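Putative O-acetylhomoserine (Thiol)-lyase (Campylobacter jejuni, PDB 4OC9) probably uses pyridoxal 5'-phosphate to form homocysteine from O-acetylhomoserine and sulfide. Local coordinates at residues Pro26-Thr31 / Ser58-Asp63; Asn101-Asn106 / Arg128-Asp133; Gly212-Gly217 / Ala279-Gln284; Tyr318-Ser323 / Asn337-Leu342. All blocks are in the same frame, centred on the assembly; numbering follows the deposited sequence.

Overall arrangement
From the N terminus, the four contacts close one after another, so none lies within or crosses another. Contact 1 closes a loop of 26 residues, including helix 38-45, and ties the N-terminal region to the start of helix 60-73. Contact 2 closes over helix 110-119 and joins two parallel strands at one edge of the seven-stranded sheet. Contact 3 spans 61 residues and sets the approach to strand 217-221 against helix 276-309. Contact 4 closes round helix 327-333, beside the five-stranded sheet. Contacts 1 and 3 touch each other, I27 CG1 lying 3.5 Å from W280 CG, and both reach the third subunit; contact 2 is about 37 Å from contact 1 between centres.

Contact 1: Pro26-Thr31 / Ser58-Asp63; sequences PIYQNT and SNPTSD
N59 opens the second segment's approach to Y28 with an amide that works in two directions. Its CG is anti to the backbone N (chi1 176°). ND2 donates to Y28 O at 3.0 Å, with the acceptor only 1° out of the amide plane, while OD1 turns back to accept from T61 N at 2.8 Å. P60 follows, crossing the tyrosine side chain at about a right angle: its CB stands 4.2 Å from the centroid of the Y28 ring, an off-centre CH-pi contact. At T61 a single hydroxyl serves both directions of bonding. OG1 donates to P26 O at 2.8 Å on a lone pair of that carbonyl, and accepts from Y28 N at 3.0 Å in a nearly straight bond (171°). The same OG1 also lies near the plane of the Y28 ring, 3.3 Å from CD2. Beyond these segments, N30 OD1 accepts from S24 N of the second subunit, and Q29 NE2 donates to T213 O of the third, so the loop also takes part in the tetramer interfaces. The arrangement is an asparagine N-cap starting helix 60-73, set against a loop that makes an inverse gamma turn centred on Y28.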
loop_
_atom_site.group_PDB
_atom_site.type_symbol
_atom_site.label_atom_id
_atom_site.label_comp_id
_atom_site.label_asym_id
_atom_site.label_seq_id
_atom_site.Cartn_x
_atom_site.Cartn_y
_atom_site.Cartn_z
ATOM N N PRO D 26 5.000 -3.585 -11.027
ATOM C CA PRO D 26 5.000 -2.413 -10.192
ATOM C C PRO D 26 3.604 -1.942 -9.856
ATOM O O PRO D 26 2.655 -2.179 -10.618
ATOM C CB PRO D 26 5.693 -1.344 -11.055
ATOM C CG PRO D 26 6.318 -2.080 -12.198
ATOM C CD PRO D 26 5.519 -3.326 -12.376
ATOM N N ILE D 27 3.499 -1.259 -8.717
ATOM C CA ILE D 27 2.220 -0.723 -8.272
ATOM C C ILE D 27 2.150 0.729 -8.760
ATOM O O ILE D 27 2.837 1.616 -8.219
ATOM C CB ILE D 27 2.066 -0.713 -6.751
ATOM C CG1 ILE D 27 2.318 -2.102 -6.176
ATOM C CG2 ILE D 27 0.689 -0.183 -6.400
ATOM C CD1 ILE D 27 2.360 -2.134 -4.651
ATOM N N TYR D 28 1.324 0.953 -9.777
ATOM C CA TYR D 28 1.142 2.279 -10.327
ATOM C C TYR D 28 0.101 3.070 -9.503
ATOM O O TYR D 28 -1.040 3.243 -9.933
ATOM C CB TYR D 28 0.788 2.224 -11.827
ATOM C CG TYR D 28 1.947 1.708 -12.655
ATOM C CD1 TYR D 28 2.934 2.585 -13.125
ATOM C CD2 TYR D 28 2.093 0.343 -12.950
ATOM C CE1 TYR D 28 4.012 2.131 -13.863
ATOM C CE2 TYR D 28 3.179 -0.120 -13.686
ATOM C CZ TYR D 28 4.124 0.794 -14.148
ATOM O OH TYR D 28 5.190 0.372 -14.867
ATOM N N GLN D 29 0.528 3.550 -8.324
ATOM C CA GLN D 29 -0.328 4.329 -7.414
ATOM C C GLN D 29 -0.261 5.699 -8.113
ATOM O O GLN D 29 0.470 6.633 -7.720
ATOM C CB GLN D 29 0.248 4.337 -5.992
ATOM C CG GLN D 29 -0.700 4.958 -4.991
ATOM C CD GLN D 29 -1.929 4.110 -4.831
ATOM O OE1 GLN D 29 -1.833 2.965 -4.434
ATOM N NE2 GLN D 29 -3.112 4.710 -5.044
ATOM N N ASN D 30 -1.088 5.801 -9.160
ATOM C CA ASN D 30 -1.130 6.945 -10.031
ATOM C C ASN D 30 -2.444 7.096 -10.811
ATOM O O ASN D 30 -3.059 6.103 -11.200
ATOM C CB ASN D 30 -0.073 6.617 -11.062
ATOM C CG ASN D 30 0.069 7.665 -12.115
ATOM O OD1 ASN D 30 0.594 8.760 -11.885
ATOM N ND2 ASN D 30 -0.309 7.286 -13.322
ATOM N N THR D 31 -2.848 8.333 -11.053
ATOM C CA THR D 31 -4.100 8.591 -11.767
ATOM C C THR D 31 -3.939 9.069 -13.173
ATOM O O THR D 31 -4.810 8.797 -14.001
ATOM C CB THR D 31 -4.971 9.633 -11.046
ATOM O OG1 THR D 31 -4.212 10.827 -10.799
ATOM C CG2 THR D 31 -5.422 9.096 -9.714
ATOM N N SER D 58 -8.392 2.916 -17.017
ATOM C CA SER D 58 -7.489 1.798 -16.978
ATOM C C SER D 58 -6.182 2.210 -16.304
ATOM O O SER D 58 -5.787 3.381 -16.329
ATOM C CB SER D 58 -7.168 1.271 -18.364
ATOM O OG SER D 58 -6.374 2.211 -19.088
ATOM N N ASN D 59 -5.508 1.203 -15.751
ATOM C CA ASN D 59 -4.226 1.337 -15.058
ATOM C C ASN D 59 -3.354 0.113 -15.417
ATOM O O ASN D 59 -3.864 -1.001 -15.485
ATOM C CB ASN D 59 -4.517 1.468 -13.575
ATOM C CG ASN D 59 -3.271 1.523 -12.717
ATOM O OD1 ASN D 59 -2.484 0.558 -12.650
ATOM N ND2 ASN D 59 -3.159 2.591 -11.928
ATOM N N PRO D 60 -2.055 0.313 -15.665
ATOM C CA PRO D 60 -1.181 -0.798 -16.046
ATOM C C PRO D 60 -1.137 -1.950 -15.049
ATOM O O PRO D 60 -1.095 -3.109 -15.478
ATOM C CB PRO D 60 0.202 -0.156 -16.187
ATOM C CG PRO D 60 -0.051 1.308 -16.293
ATOM C CD PRO D 60 -1.316 1.576 -15.542
ATOM N N THR D 61 -1.198 -1.668 -13.756
ATOM C CA THR D 61 -1.186 -2.735 -12.758
ATOM C C THR D 61 -2.430 -3.560 -12.968
ATOM O O THR D 61 -2.363 -4.777 -13.173
ATOM C CB THR D 61 -1.131 -2.201 -11.308
ATOM O OG1 THR D 61 0.051 -1.423 -11.119
ATOM C CG2 THR D 61 -1.132 -3.337 -10.310
ATOM N N SER D 62 -3.587 -2.903 -12.968
ATOM C CA SER D 62 -4.873 -3.612 -13.191
ATOM C C SER D 62 -5.008 -4.255 -14.595
ATOM O O SER D 62 -5.702 -5.246 -14.761
ATOM C CB SER D 62 -6.061 -2.769 -12.822
ATOM O OG SER D 62 -6.031 -1.527 -13.478
ATOM N N ASP D 63 -4.295 -3.734 -15.594
ATOM C CA ASP D 63 -4.342 -4.319 -16.949
ATOM C C ASP D 63 -3.702 -5.710 -16.951
ATOM O O ASP D 63 -4.200 -6.622 -17.614
ATOM C CB ASP D 63 -3.636 -3.440 -17.985
ATOM C CG ASP D 63 -4.380 -2.141 -18.251
ATOM O OD1 ASP D 63 -5.559 -2.018 -17.841
ATOM O OD2 ASP D 63 -3.787 -1.251 -18.889
#

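Contact 2: Asn101-Asn106 / Arg128-Asp133; sequences NVAYSN and REFDID
R128 lies over N101, and its side chain can be followed outward. CB is 3.9 Å from V102 O. The chain then runs extended from CG to NE, taking CD to within 3.7 Å of N101 OD1 and NE to 3.6 Å from N101 CG. At the tip, N101 ND2 sits 3.1 Å above the guanidinium plane and over its centre; the amide and guanidinium planes are 15° apart, and ND2, a donor like the guanidinium nitrogens, stacks on them without bonding. NE forms a salt bridge with E126, NH1 one with D143 and a hydrogen bond with V141 O; N101 ND2 bonds to D143 and N101 OD1 to T146 OG1. Further along are two CH-pi contacts: E129 CA lies over one face of the Y104 ring, 3.9 Å from its centroid, and S105 CA lies over a face of the F130 ring at 4.1 Å. The backbones are linked by R128 N to V102 O (2.9 Å), Y104 N to R128 O (3.1 Å) and F130 N to Y104 O. These parallel bridges, with strand axes 32° apart, join the two strands of a beta-alpha-beta crossover through helix 110-119, at one edge of the sheet, where 126-130 is an outermost strand within this chain.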
loop_
_atom_site.group_PDB
_atom_site.type_symbol
_atom_site.label_atom_id
_atom_site.label_comp_id
_atom_site.label_asym_id
_atom_site.label_seq_id
_atom_site.Cartn_x
_atom_site.Cartn_y
_atom_site.Cartn_z
ATOM N N ASN D 101 -35.305 -6.725 -20.211
ATOM C CA ASN D 101 -35.368 -7.626 -19.089
ATOM C C ASN D 101 -34.178 -8.572 -19.139
ATOM O O ASN D 101 -33.511 -8.717 -20.176
ATOM C CB ASN D 101 -36.700 -8.381 -19.065
ATOM C CG ASN D 101 -36.865 -9.347 -20.208
ATOM O OD1 ASN D 101 -36.335 -10.448 -20.176
ATOM N ND2 ASN D 101 -37.742 -9.007 -21.125
ATOM N N VAL D 102 -33.898 -9.175 -17.992
ATOM C CA VAL D 102 -32.800 -10.118 -17.885
ATOM C C VAL D 102 -33.322 -11.309 -17.140
ATOM O O VAL D 102 -34.128 -11.167 -16.216
ATOM C CB VAL D 102 -31.550 -9.557 -17.137
ATOM C CG1 VAL D 102 -30.970 -8.354 -17.877
ATOM C CG2 VAL D 102 -31.891 -9.155 -15.703
ATOM N N ALA D 103 -32.827 -12.482 -17.524
ATOM C CA ALA D 103 -33.207 -13.738 -16.887
ATOM C C ALA D 103 -32.118 -14.108 -15.876
ATOM O O ALA D 103 -30.922 -14.099 -16.215
ATOM C CB ALA D 103 -33.345 -14.840 -17.917
ATOM N N TYR D 104 -32.529 -14.472 -14.663
ATOM C CA TYR D 104 -31.561 -14.820 -13.650
ATOM C C TYR D 104 -31.932 -16.054 -12.825
ATOM O O TYR D 104 -33.086 -16.310 -12.533
ATOM C CB TYR D 104 -31.371 -13.626 -12.704
ATOM C CG TYR D 104 -32.551 -13.349 -11.778
ATOM C CD1 TYR D 104 -33.702 -12.708 -12.229
ATOM C CD2 TYR D 104 -32.480 -13.672 -10.432
ATOM C CE1 TYR D 104 -34.767 -12.452 -11.371
ATOM C CE2 TYR D 104 -33.522 -13.393 -9.570
ATOM C CZ TYR D 104 -34.665 -12.794 -10.049
ATOM O OH TYR D 104 -35.688 -12.537 -9.186
ATOM N N SER D 105 -30.921 -16.797 -12.448
ATOM C CA SER D 105 -31.080 -17.994 -11.645
ATOM C C SER D 105 -31.635 -17.692 -10.251
ATOM O O SER D 105 -31.295 -16.683 -9.617
ATOM C CB SER D 105 -29.717 -18.729 -11.520
ATOM O OG SER D 105 -29.796 -19.814 -10.627
ATOM N N ASN D 106 -32.488 -18.587 -9.785
ATOM C CA ASN D 106 -33.121 -18.462 -8.483
ATOM C C ASN D 106 -32.159 -18.901 -7.383
ATOM O O ASN D 106 -32.472 -18.832 -6.199
ATOM C CB ASN D 106 -34.403 -19.292 -8.414
ATOM C CG ASN D 106 -34.155 -20.800 -8.532
ATOM O OD1 ASN D 106 -33.137 -21.272 -9.053
ATOM N ND2 ASN D 106 -35.122 -21.561 -8.084
ATOM N N ARG D 128 -36.394 -11.387 -14.408
ATOM C CA ARG D 128 -37.221 -12.593 -14.509
ATOM C C ARG D 128 -36.460 -13.824 -14.030
ATOM O O ARG D 128 -35.575 -14.310 -14.707
ATOM C CB ARG D 128 -37.694 -12.819 -15.955
ATOM C CG ARG D 128 -38.541 -11.679 -16.502
ATOM C CD ARG D 128 -38.941 -11.930 -17.940
ATOM N NE ARG D 128 -39.690 -10.799 -18.495
ATOM C CZ ARG D 128 -40.110 -10.730 -19.753
ATOM N NH1 ARG D 128 -39.858 -11.723 -20.606
ATOM N NH2 ARG D 128 -40.770 -9.665 -20.166
ATOM N N GLU D 129 -36.865 -14.311 -12.865
ATOM C CA GLU D 129 -36.308 -15.473 -12.229
ATOM C C GLU D 129 -36.557 -16.779 -12.999
ATOM O O GLU D 129 -37.533 -16.906 -13.746
ATOM C CB GLU D 129 -36.993 -15.647 -10.879
ATOM C CG GLU D 129 -36.453 -16.756 -9.986
ATOM C CD GLU D 129 -37.331 -16.993 -8.758
ATOM O OE1 GLU D 129 -36.890 -17.593 -7.739
ATOM O OE2 GLU D 129 -38.492 -16.568 -8.808
ATOM N N PHE D 130 -35.635 -17.737 -12.871
ATOM C CA PHE D 130 -35.816 -19.039 -13.531
ATOM C C PHE D 130 -35.135 -20.034 -12.611
ATOM O O PHE D 130 -34.279 -19.659 -11.798
ATOM C CB PHE D 130 -35.302 -19.138 -14.982
ATOM C CG PHE D 130 -33.802 -19.174 -15.119
ATOM C CD1 PHE D 130 -33.073 -18.017 -15.242
ATOM C CD2 PHE D 130 -33.133 -20.399 -15.174
ATOM C CE1 PHE D 130 -31.703 -18.070 -15.395
ATOM C CE2 PHE D 130 -31.769 -20.461 -15.343
ATOM C CZ PHE D 130 -31.047 -19.290 -15.441
ATOM N N ASP D 131 -35.541 -21.291 -12.733
ATOM C CA ASP D 131 -35.008 -22.357 -11.924
ATOM C C ASP D 131 -33.907 -23.112 -12.699
ATOM O O ASP D 131 -34.190 -23.718 -13.748
ATOM C CB ASP D 131 -36.168 -23.296 -11.555
ATOM C CG ASP D 131 -35.758 -24.451 -10.624
ATOM O OD1 ASP D 131 -34.593 -24.554 -10.151
ATOM O OD2 ASP D 131 -36.654 -25.279 -10.361
ATOM N N ILE D 132 -32.675 -23.088 -12.188
ATOM C CA ILE D 132 -31.580 -23.796 -12.868
ATOM C C ILE D 132 -31.819 -25.293 -12.906
ATOM O O ILE D 132 -31.200 -25.987 -13.703
ATOM C CB ILE D 132 -30.179 -23.673 -12.240
ATOM C CG1 ILE D 132 -30.315 -23.926 -10.756
ATOM C CG2 ILE D 132 -29.577 -22.321 -12.457
ATOM C CD1 ILE D 132 -29.043 -24.489 -10.198
ATOM N N ASP D 133 -32.636 -25.803 -11.992
ATOM C CA ASP D 133 -32.939 -27.238 -11.940
ATOM C C ASP D 133 -34.034 -27.665 -12.906
ATOM O O ASP D 133 -34.252 -28.838 -13.092
ATOM C CB ASP D 133 -33.316 -27.649 -10.519
ATOM C CG ASP D 133 -32.134 -27.603 -9.557
ATOM O OD1 ASP D 133 -31.002 -27.858 -10.000
ATOM O OD2 ASP D 133 -32.355 -27.391 -8.340
#

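Contact 3: Gly212-Gly217 / Ala279-Gln284; sequences GTALGG and AWLLLQ
A214 and L282 meet as a small methyl against a branched tip, and the two methyl branches of the leucine are divided between different parts of the loop. L282 CG is anti to the carbonyl carbon, beside the backbone N (chi1 -66°), and from there CD2 comes to 4.0 Å from A214 CB and 3.7 Å from A214 O. The other branch, CD1, reaches further along the loop to lie 4.0 Å from G216 CA, an approach made against bare backbone because G216 has no side chain. L281, the preceding residue of the helix, also points toward the loop from its backbone but touches it at the root of the side chain: its CB is 4.1 Å from A214 CB. The alanine methyl is thus met by two successive helix residues. The evidence is for apolar packing, with no polar bond linking the two segments. L215 points away from the helix, and its carbonyl oxygen accepts from N278 ND2, one residue before the helical segment. W280 of the fourth subunit packs on L281, and Y54 of the third packs on L215. Within the chain, the loop follows the K206 region, the predicted cofactor attachment site, and leads into strand 217-221, where G217 pairs with V81 of strand 77-81; helix 276-309 lies against it, and L282 also touches L65 of helix 60-73.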
loop_
_atom_site.group_PDB
_atom_site.type_symbol
_atom_site.label_atom_id
_atom_site.label_comp_id
_atom_site.label_asym_id
_atom_site.label_seq_id
_atom_site.Cartn_x
_atom_site.Cartn_y
_atom_site.Cartn_z
ATOM N N GLY D 212 -9.000 -12.346 2.401
ATOM C CA GLY D 212 -9.902 -11.316 2.928
ATOM C C GLY D 212 -9.302 -9.926 3.003
ATOM O O GLY D 212 -9.675 -9.137 3.872
ATOM N N THR D 213 -8.429 -9.608 2.058
ATOM C CA THR D 213 -7.759 -8.313 2.060
ATOM C C THR D 213 -7.971 -7.359 0.905
ATOM O O THR D 213 -7.628 -6.214 1.017
ATOM C CB THR D 213 -6.247 -8.533 2.149
ATOM O OG1 THR D 213 -5.808 -9.356 1.067
ATOM C CG2 THR D 213 -5.903 -9.250 3.454
ATOM N N ALA D 214 -8.513 -7.805 -0.202
ATOM C CA ALA D 214 -8.704 -6.884 -1.291
ATOM C C ALA D 214 -9.997 -7.104 -1.998
ATOM O O ALA D 214 -10.223 -8.111 -2.666
ATOM C CB ALA D 214 -7.574 -6.994 -2.269
ATOM N N LEU D 215 -10.850 -6.111 -1.870
ATOM C CA LEU D 215 -12.122 -6.131 -2.479
ATOM C C LEU D 215 -11.863 -5.893 -3.972
ATOM O O LEU D 215 -11.064 -5.049 -4.344
ATOM C CB LEU D 215 -12.979 -4.977 -1.909
ATOM C CG LEU D 215 -14.463 -4.986 -2.310
ATOM C CD1 LEU D 215 -15.106 -6.232 -1.706
ATOM C CD2 LEU D 215 -15.175 -3.750 -1.808
ATOM N N GLY D 216 -12.575 -6.595 -4.824
ATOM C CA GLY D 216 -12.429 -6.444 -6.274
ATOM C C GLY D 216 -13.292 -7.374 -7.116
ATOM O O GLY D 216 -13.790 -8.372 -6.653
ATOM N N GLY D 217 -13.471 -7.004 -8.376
ATOM C CA GLY D 217 -14.247 -7.793 -9.316
ATOM C C GLY D 217 -13.681 -7.763 -10.724
ATOM O O GLY D 217 -12.783 -6.982 -11.033
ATOM N N ALA D 279 -5.577 -4.049 -6.984
ATOM C CA ALA D 279 -5.274 -4.791 -8.216
ATOM C C ALA D 279 -3.987 -5.589 -8.040
ATOM O O ALA D 279 -3.926 -6.778 -8.375
ATOM C CB ALA D 279 -5.163 -3.863 -9.396
ATOM N N TRP D 280 -2.971 -4.941 -7.480
ATOM C CA TRP D 280 -1.682 -5.600 -7.254
ATOM C C TRP D 280 -1.800 -6.784 -6.287
ATOM O O TRP D 280 -1.265 -7.856 -6.550
ATOM C CB TRP D 280 -0.633 -4.599 -6.768
ATOM C CG TRP D 280 0.699 -5.191 -6.613
ATOM C CD1 TRP D 280 1.599 -5.378 -7.578
ATOM C CD2 TRP D 280 1.298 -5.646 -5.393
ATOM N NE1 TRP D 280 2.761 -5.956 -7.049
ATOM C CE2 TRP D 280 2.592 -6.126 -5.708
ATOM C CE3 TRP D 280 0.860 -5.719 -4.069
ATOM C CZ2 TRP D 280 3.452 -6.634 -4.760
ATOM C CZ3 TRP D 280 1.716 -6.248 -3.111
ATOM C CH2 TRP D 280 3.010 -6.688 -3.466
ATOM N N LEU D 281 -2.500 -6.581 -5.175
ATOM C CA LEU D 281 -2.714 -7.666 -4.207
ATOM C C LEU D 281 -3.433 -8.815 -4.883
ATOM O O LEU D 281 -3.094 -9.977 -4.678
ATOM C CB LEU D 281 -3.527 -7.181 -3.016
ATOM C CG LEU D 281 -2.764 -6.255 -2.090
ATOM C CD1 LEU D 281 -3.650 -5.610 -1.045
ATOM C CD2 LEU D 281 -1.645 -7.033 -1.414
ATOM N N LEU D 282 -4.447 -8.497 -5.691
ATOM C CA LEU D 282 -5.216 -9.519 -6.427
ATOM C C LEU D 282 -4.320 -10.260 -7.421
ATOM O O LEU D 282 -4.502 -11.454 -7.627
ATOM C CB LEU D 282 -6.450 -8.904 -7.058
ATOM C CG LEU D 282 -7.432 -8.437 -5.974
ATOM C CD1 LEU D 282 -8.555 -7.569 -6.538
ATOM C CD2 LEU D 282 -8.009 -9.625 -5.207
ATOM N N LEU D 283 -3.363 -9.577 -8.033
ATOM C CA LEU D 283 -2.433 -10.259 -8.913
ATOM C C LEU D 283 -1.640 -11.237 -8.109
ATOM O O LEU D 283 -1.371 -12.336 -8.569
ATOM C CB LEU D 283 -1.375 -9.346 -9.533
ATOM C CG LEU D 283 -1.655 -8.572 -10.810
ATOM C CD1 LEU D 283 -0.572 -7.542 -11.070
ATOM C CD2 LEU D 283 -1.710 -9.604 -11.929
ATOM N N GLN D 284 -1.226 -10.824 -6.918
ATOM C CA GLN D 284 -0.428 -11.733 -6.081
ATOM C C GLN D 284 -1.247 -12.990 -5.712
ATOM O O GLN D 284 -0.728 -14.096 -5.675
ATOM C CB GLN D 284 0.084 -11.057 -4.794
ATOM C CG GLN D 284 0.777 -9.727 -5.044
ATOM C CD GLN D 284 1.914 -9.786 -6.035
ATOM O OE1 GLN D 284 1.836 -9.107 -7.048
ATOM N NE2 GLN D 284 2.901 -10.645 -5.825
#

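Contact 4: Tyr318-Ser323 / Asn337-Leu342; sequences YPTLAS and NFASGL
Y318 to L321 form a type I beta turn, closed by L321 N to Y318 O at 3.1 Å, and the turn faces A339 in a loop without regular structure. Y318 carries the polar part. Its CG is anti to the backbone N (chi1 -168°), and at the far end of the ring OH donates to S340 O at 2.6 Å, in the plane of that carbonyl with a C=O...donor angle of 154°. The same hydroxyl accepts from a water at 2.8 Å from OH, and this water in turn accepts from A339 N at 2.9 Å. The phenol oxygen thus has two partners, the S340 carbonyl and a water that bridges it to A339 N. L342 O also stands at the ring edge, near its plane, 3.4 Å from CD1.

The apolar part is centred on the A339 methyl. Its CB is 3.7 Å from Y318 CZ and 4.0 Å from both P319 CG and T320 CG2, so three successive residues of the turn converge on one small side chain. F330 of helix 327-333 also packs on P319, T320 and A339, and A300 of helix 276-309 touches Y318.

S340 OG bonds to V184 O, and G341 N makes a weak bond to the hydroxyl of Y207, which is consistent with this loop lying near the cofactor-bearing part of the chain. Overall, the contact joins the two loops flanking helix 327-333, between antiparallel neighbours 315-317 and 342-346, in the C-terminal domain sheet of a fold-type I pyridoxal phosphate enzyme.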
loop_
_atom_site.group_PDB
_atom_site.type_symbol
_atom_site.label_atom_id
_atom_site.label_comp_id
_atom_site.label_asym_id
_atom_site.label_seq_id
_atom_site.Cartn_x
_atom_site.Cartn_y
_atom_site.Cartn_z
ATOM N N TYR D 318 -22.662 -30.582 -0.250
ATOM C CA TYR D 318 -21.314 -30.472 -0.824
ATOM C C TYR D 318 -21.289 -31.483 -1.986
ATOM O O TYR D 318 -21.622 -32.630 -1.824
ATOM C CB TYR D 318 -20.205 -30.636 0.229
ATOM C CG TYR D 318 -18.853 -30.261 -0.268
ATOM C CD1 TYR D 318 -18.489 -28.934 -0.397
ATOM C CD2 TYR D 318 -17.908 -31.221 -0.548
ATOM C CE1 TYR D 318 -17.239 -28.577 -0.846
ATOM C CE2 TYR D 318 -16.648 -30.877 -1.005
ATOM C CZ TYR D 318 -16.319 -29.541 -1.154
ATOM O OH TYR D 318 -15.039 -29.219 -1.613
ATOM N N PRO D 319 -20.885 -31.041 -3.170
ATOM C CA PRO D 319 -20.898 -31.875 -4.366
ATOM C C PRO D 319 -20.103 -33.172 -4.403
ATOM O O PRO D 319 -20.443 -34.037 -5.183
ATOM C CB PRO D 319 -20.380 -30.915 -5.458
ATOM C CG PRO D 319 -20.420 -29.554 -4.862
ATOM C CD PRO D 319 -20.158 -29.779 -3.410
ATOM N N THR D 320 -19.074 -33.320 -3.573
ATOM C CA THR D 320 -18.302 -34.534 -3.583
ATOM C C THR D 320 -19.079 -35.676 -2.914
ATOM O O THR D 320 -18.718 -36.847 -3.082
ATOM C CB THR D 320 -16.959 -34.380 -2.862
ATOM O OG1 THR D 320 -17.183 -34.127 -1.470
ATOM C CG2 THR D 320 -16.148 -33.304 -3.472
ATOM N N LEU D 321 -20.114 -35.354 -2.132
ATOM C CA LEU D 321 -20.905 -36.384 -1.472
ATOM C C LEU D 321 -21.766 -37.094 -2.536
ATOM O O LEU D 321 -22.590 -36.464 -3.191
ATOM C CB LEU D 321 -21.765 -35.781 -0.367
ATOM C CG LEU D 321 -21.030 -35.185 0.828
ATOM C CD1 LEU D 321 -21.979 -34.479 1.792
ATOM C CD2 LEU D 321 -20.247 -36.245 1.551
ATOM N N ALA D 322 -21.553 -38.401 -2.702
ATOM C CA ALA D 322 -22.256 -39.225 -3.688
ATOM C C ALA D 322 -23.779 -39.139 -3.684
ATOM O O ALA D 322 -24.417 -39.350 -4.716
ATOM C CB ALA D 322 -21.817 -40.680 -3.531
ATOM N N SER D 323 -24.363 -38.855 -2.528
ATOM C CA SER D 323 -25.814 -38.732 -2.403
ATOM C C SER D 323 -26.298 -37.346 -2.764
ATOM O O SER D 323 -27.516 -37.084 -2.857
ATOM C CB SER D 323 -26.245 -39.006 -0.963
ATOM O OG SER D 323 -25.891 -40.303 -0.562
ATOM N N ASN D 337 -11.549 -33.018 -9.846
ATOM C CA ASN D 337 -12.248 -33.609 -8.724
ATOM C C ASN D 337 -12.143 -32.844 -7.385
ATOM O O ASN D 337 -11.937 -33.438 -6.325
ATOM C CB ASN D 337 -11.875 -35.073 -8.529
ATOM C CG ASN D 337 -12.931 -35.826 -7.743
ATOM O OD1 ASN D 337 -14.126 -35.690 -8.011
ATOM N ND2 ASN D 337 -12.498 -36.650 -6.804
ATOM N N PHE D 338 -12.152 -31.516 -7.463
ATOM C CA PHE D 338 -12.097 -30.630 -6.304
ATOM C C PHE D 338 -13.325 -29.774 -6.460
ATOM O O PHE D 338 -13.622 -29.326 -7.546
ATOM C CB PHE D 338 -10.834 -29.773 -6.237
ATOM C CG PHE D 338 -9.552 -30.548 -6.010
ATOM C CD1 PHE D 338 -9.327 -31.194 -4.810
ATOM C CD2 PHE D 338 -8.510 -30.474 -6.924
ATOM C CE1 PHE D 338 -8.160 -31.886 -4.581
ATOM C CE2 PHE D 338 -7.319 -31.130 -6.691
ATOM C CZ PHE D 338 -7.146 -31.841 -5.519
ATOM N N ALA D 339 -14.034 -29.529 -5.372
ATOM C CA ALA D 339 -15.268 -28.753 -5.416
ATOM C C ALA D 339 -15.276 -27.414 -4.667
ATOM O O ALA D 339 -16.329 -26.880 -4.294
ATOM C CB ALA D 339 -16.379 -29.623 -4.896
ATOM N N SER D 340 -14.090 -26.888 -4.419
ATOM C CA SER D 340 -13.899 -25.598 -3.720
ATOM C C SER D 340 -14.164 -25.672 -2.210
ATOM O O SER D 340 -14.400 -26.740 -1.662
ATOM C CB SER D 340 -14.669 -24.486 -4.395
ATOM O OG SER D 340 -14.272 -23.239 -3.866
ATOM N N GLY D 341 -14.109 -24.530 -1.541
ATOM C CA GLY D 341 -14.270 -24.485 -0.082
ATOM C C GLY D 341 -15.531 -24.027 0.565
ATOM O O GLY D 341 -15.539 -23.749 1.757
ATOM N N LEU D 342 -16.604 -23.930 -0.204
ATOM C CA LEU D 342 -17.864 -23.503 0.369
ATOM C C LEU D 342 -18.783 -24.693 0.569
ATOM O O LEU D 342 -18.853 -25.586 -0.275
ATOM C CB LEU D 342 -18.578 -22.568 -0.579
ATOM C CG LEU D 342 -19.790 -21.887 0.037
ATOM C CD1 LEU D 342 -19.284 -20.928 1.129
ATOM C CD2 LEU D 342 -20.524 -21.105 -1.016
HETATM O O HOH W 1 -13.556 -31.109 -2.958
#